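Local coordinates for sensor protein DivL (Caulobacter crescentus, PDB 4Q20) that is a histidine-kinase-type sensor protein required for cell division and growth, which phosphorylates the cell-cycle regulator CtrA, at residues P54-L65 with H78-L89. Numbering follows the deposited sequence.
Sequences PLTTIIGYSELL and HVAAVRAAATQL
Ile58 is a knob in a hole made by Val82, Ala85, Ala86 and Leu89. With CG1 beside its backbone N (chi1 -68°), the longer branch runs across to helix 78-89, where CG1 lies 3.8 Å from Ala85 CB and CD1 ends over the Ala86 backbone. One turn earlier, Pro54 turns its ring toward the partner, CB against Leu89 CB at 3.9 Å and CG beside the amide end of Gln88. One turn on from Ile58, the Tyr61 ring takes the Ala81 methyl over one face, a CH-pi contact with Ala81 CB 3.7 Å from the ring centroid. Leu64 CD1 likewise lies over one face of the His78 imidazole, 4.0 Å from its centroid and offset toward the rim. Leu65 CD2 meets Val79 CG2 at 3.6 Å. Segments 54-65 and 78-89 belong to the antiparallel hairpin of the HisKA domain, with a signed crossing angle of -157° and axes coming within 8.5 Å; no hydrogen bond links them. In the dimer this hairpin packs against its copy, consistent with a four-helix bundle: Val82 touches Ser62, and Ala86 touches Ile58, of the second subunit. On that side Ser62 OG hydrogen-bonds Ile58 O at 2.7 Å, while Arg83 forms salt bridges through NH1 to Asp130 and through NE to Glu66 of the second subunit.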
loop_
_atom_site.group_PDB
_atom_site.type_symbol
_atom_site.label_atom_id
_atom_site.label_comp_id
_atom_site.label_asym_id
_atom_site.label_seq_id
_atom_site.Cartn_x
_atom_site.Cartn_y
_atom_site.Cartn_z
ATOM N N PRO A 54 8.498 -2.818 0.781
ATOM C CA PRO A 54 8.705 -1.996 1.984
ATOM C C PRO A 54 8.018 -2.582 3.215
ATOM O O PRO A 54 8.479 -2.371 4.324
ATOM C CB PRO A 54 8.077 -0.644 1.603
ATOM C CG PRO A 54 7.989 -0.642 0.164
ATOM C CD PRO A 54 7.783 -2.046 -0.254
ATOM N N LEU A 55 6.929 -3.319 3.023
ATOM C CA LEU A 55 6.185 -3.942 4.126
ATOM C C LEU A 55 7.014 -4.960 4.905
ATOM O O LEU A 55 6.922 -4.998 6.135
ATOM C CB LEU A 55 4.909 -4.606 3.658
ATOM C CG LEU A 55 4.140 -5.285 4.787
ATOM C CD1 LEU A 55 3.506 -4.263 5.759
ATOM C CD2 LEU A 55 3.172 -6.312 4.245
ATOM N N THR A 56 7.791 -5.784 4.204
ATOM C CA THR A 56 8.662 -6.801 4.786
ATOM C C THR A 56 9.671 -6.128 5.747
ATOM O O THR A 56 9.899 -6.625 6.849
ATOM C CB THR A 56 9.320 -7.594 3.621
ATOM O OG1 THR A 56 8.308 -8.363 2.976
ATOM C CG2 THR A 56 10.419 -8.503 4.061
ATOM N N THR A 57 10.203 -4.964 5.340
ATOM C CA THR A 57 11.172 -4.147 6.075
ATOM C C THR A 57 10.527 -3.555 7.357
ATOM O O THR A 57 11.137 -3.594 8.428
ATOM C CB THR A 57 11.738 -3.083 5.121
ATOM O OG1 THR A 57 12.324 -3.751 3.999
ATOM C CG2 THR A 57 12.785 -2.193 5.787
ATOM N N ILE A 58 9.301 -3.042 7.239
ATOM C CA ILE A 58 8.522 -2.471 8.342
ATOM C C ILE A 58 8.251 -3.538 9.396
ATOM O O ILE A 58 8.494 -3.273 10.574
ATOM C CB ILE A 58 7.185 -1.799 7.852
ATOM C CG1 ILE A 58 7.452 -0.555 7.030
ATOM C CG2 ILE A 58 6.220 -1.470 8.996
ATOM C CD1 ILE A 58 6.225 -0.156 6.149
ATOM N N ILE A 59 7.754 -4.732 8.985
ATOM C CA ILE A 59 7.465 -5.839 9.903
ATOM C C ILE A 59 8.750 -6.265 10.604
ATOM O O ILE A 59 8.778 -6.247 11.832
ATOM C CB ILE A 59 6.745 -7.039 9.199
ATOM C CG1 ILE A 59 5.320 -6.672 8.686
ATOM C CG2 ILE A 59 6.696 -8.290 10.079
ATOM C CD1 ILE A 59 4.285 -6.009 9.734
ATOM N N GLY A 60 9.787 -6.604 9.831
ATOM C CA GLY A 60 11.079 -7.085 10.320
ATOM C C GLY A 60 11.717 -6.191 11.361
ATOM O O GLY A 60 12.024 -6.633 12.462
ATOM N N TYR A 61 11.850 -4.904 11.056
ATOM C CA TYR A 61 12.448 -3.947 11.985
ATOM C C TYR A 61 11.539 -3.532 13.154
ATOM O O TYR A 61 12.077 -3.327 14.242
ATOM C CB TYR A 61 12.943 -2.725 11.254
ATOM C CG TYR A 61 14.247 -2.964 10.532
ATOM C CD1 TYR A 61 15.429 -3.173 11.238
ATOM C CD2 TYR A 61 14.300 -3.003 9.142
ATOM C CE1 TYR A 61 16.633 -3.386 10.581
ATOM C CE2 TYR A 61 15.498 -3.231 8.474
ATOM C CZ TYR A 61 16.666 -3.405 9.201
ATOM O OH TYR A 61 17.874 -3.618 8.590
ATOM N N SER A 62 10.198 -3.411 12.966
ATOM C CA SER A 62 9.305 -3.075 14.115
ATOM C C SER A 62 9.284 -4.235 15.140
ATOM O O SER A 62 9.238 -3.954 16.340
ATOM C CB SER A 62 7.889 -2.687 13.677
ATOM O OG SER A 62 7.239 -3.734 12.970
ATOM N N GLU A 63 9.391 -5.520 14.680
ATOM C CA GLU A 63 9.440 -6.690 15.566
ATOM C C GLU A 63 10.716 -6.651 16.440
ATOM O O GLU A 63 10.664 -7.053 17.606
ATOM C CB GLU A 63 9.343 -8.017 14.780
ATOM C CG GLU A 63 7.927 -8.331 14.299
ATOM C CD GLU A 63 7.694 -9.646 13.568
ATOM O OE1 GLU A 63 8.686 -10.289 13.155
ATOM O OE2 GLU A 63 6.511 -10.021 13.378
ATOM N N LEU A 64 11.838 -6.126 15.888
ATOM C CA LEU A 64 13.096 -5.972 16.618
ATOM C C LEU A 64 12.948 -4.908 17.698
ATOM O O LEU A 64 13.546 -5.033 18.770
ATOM C CB LEU A 64 14.258 -5.610 15.676
ATOM C CG LEU A 64 14.894 -6.720 14.808
ATOM C CD1 LEU A 64 16.070 -6.180 14.045
ATOM C CD2 LEU A 64 15.409 -7.855 15.638
ATOM N N LEU A 65 12.146 -3.855 17.419
ATOM C CA LEU A 65 11.868 -2.768 18.358
ATOM C C LEU A 65 11.120 -3.279 19.573
ATOM O O LEU A 65 11.460 -2.902 20.697
ATOM C CB LEU A 65 11.038 -1.670 17.687
ATOM C CG LEU A 65 11.769 -0.512 17.076
ATOM C CD1 LEU A 65 10.798 0.359 16.327
ATOM C CD2 LEU A 65 12.470 0.300 18.124
ATOM N N HIS A 78 16.788 0.921 13.978
ATOM C CA HIS A 78 15.631 0.106 13.685
ATOM C C HIS A 78 14.435 1.008 13.363
ATOM O O HIS A 78 13.753 0.771 12.367
ATOM C CB HIS A 78 15.340 -0.848 14.857
ATOM C CG HIS A 78 16.426 -1.851 15.131
ATOM N ND1 HIS A 78 17.522 -2.008 14.287
ATOM C CD2 HIS A 78 16.545 -2.731 16.153
ATOM C CE1 HIS A 78 18.259 -2.969 14.826
ATOM N NE2 HIS A 78 17.703 -3.446 15.935
ATOM N N VAL A 79 14.208 2.055 14.177
ATOM C CA VAL A 79 13.143 3.052 13.976
ATOM C C VAL A 79 13.319 3.731 12.602
ATOM O O VAL A 79 12.374 3.785 11.817
ATOM C CB VAL A 79 13.116 4.118 15.103
ATOM C CG1 VAL A 79 12.139 5.230 14.761
ATOM C CG2 VAL A 79 12.764 3.519 16.445
ATOM N N ALA A 80 14.537 4.226 12.323
ATOM C CA ALA A 80 14.894 4.900 11.089
ATOM C C ALA A 80 14.616 4.010 9.879
ATOM O O ALA A 80 14.095 4.491 8.870
ATOM C CB ALA A 80 16.353 5.300 11.133
ATOM N N ALA A 81 14.887 2.702 10.000
ATOM C CA ALA A 81 14.631 1.764 8.905
ATOM C C ALA A 81 13.128 1.585 8.720
ATOM O O ALA A 81 12.673 1.632 7.583
ATOM C CB ALA A 81 15.339 0.449 9.132
ATOM N N VAL A 82 12.354 1.539 9.808
ATOM C CA VAL A 82 10.882 1.488 9.774
ATOM C C VAL A 82 10.307 2.760 9.101
ATOM O O VAL A 82 9.484 2.653 8.199
ATOM C CB VAL A 82 10.248 1.300 11.194
ATOM C CG1 VAL A 82 8.729 1.481 11.160
ATOM C CG2 VAL A 82 10.610 -0.037 11.795
ATOM N N ARG A 83 10.726 3.934 9.555
ATOM C CA ARG A 83 10.284 5.227 9.020
ATOM C C ARG A 83 10.627 5.368 7.509
ATOM O O ARG A 83 9.756 5.783 6.750
ATOM C CB ARG A 83 10.890 6.384 9.847
ATOM C CG ARG A 83 10.324 7.770 9.528
ATOM C CD ARG A 83 11.302 8.921 9.798
ATOM N NE ARG A 83 12.699 8.536 9.576
ATOM C CZ ARG A 83 13.314 8.530 8.395
ATOM N NH1 ARG A 83 12.672 8.936 7.301
ATOM N NH2 ARG A 83 14.568 8.100 8.295
ATOM N N ALA A 84 11.854 5.006 7.077
ATOM C CA ALA A 84 12.268 5.068 5.665
ATOM C C ALA A 84 11.441 4.116 4.788
ATOM O O ALA A 84 10.992 4.515 3.721
ATOM C CB ALA A 84 13.750 4.751 5.527
ATOM N N ALA A 85 11.162 2.905 5.258
ATOM C CA ALA A 85 10.390 1.948 4.479
ATOM C C ALA A 85 8.933 2.372 4.357
ATOM O O ALA A 85 8.334 2.230 3.270
ATOM C CB ALA A 85 10.497 0.576 5.089
ATOM N N ALA A 86 8.371 2.909 5.459
ATOM C CA ALA A 86 6.993 3.399 5.521
ATOM C C ALA A 86 6.801 4.607 4.602
ATOM O O ALA A 86 5.796 4.678 3.898
ATOM C CB ALA A 86 6.640 3.767 6.944
ATOM N N THR A 87 7.764 5.529 4.598
ATOM C CA THR A 87 7.782 6.739 3.772
ATOM C C THR A 87 7.877 6.322 2.270
ATOM O O THR A 87 7.191 6.906 1.430
ATOM C CB THR A 87 8.964 7.649 4.256
ATOM O OG1 THR A 87 8.636 8.280 5.495
ATOM C CG2 THR A 87 9.316 8.679 3.321
ATOM N N GLN A 88 8.711 5.335 1.938
ATOM C CA GLN A 88 8.834 4.835 0.558
ATOM C C GLN A 88 7.499 4.206 0.072
ATOM O O GLN A 88 7.115 4.390 -1.085
ATOM C CB GLN A 88 9.978 3.814 0.483
ATOM C CG GLN A 88 10.263 3.247 -0.897
ATOM C CD GLN A 88 10.989 1.923 -0.797
ATOM O OE1 GLN A 88 11.881 1.725 0.048
ATOM N NE2 GLN A 88 10.607 0.970 -1.647
ATOM N N LEU A 89 6.796 3.485 0.953
ATOM C CA LEU A 89 5.510 2.867 0.636
ATOM C C LEU A 89 4.464 3.992 0.331
ATOM O O LEU A 89 3.822 3.957 -0.721
ATOM C CB LEU A 89 5.114 1.926 1.778
ATOM C CG LEU A 89 3.811 1.082 1.688
ATOM C CD1 LEU A 89 3.417 0.767 0.264
ATOM C CD2 LEU A 89 3.931 -0.191 2.500
#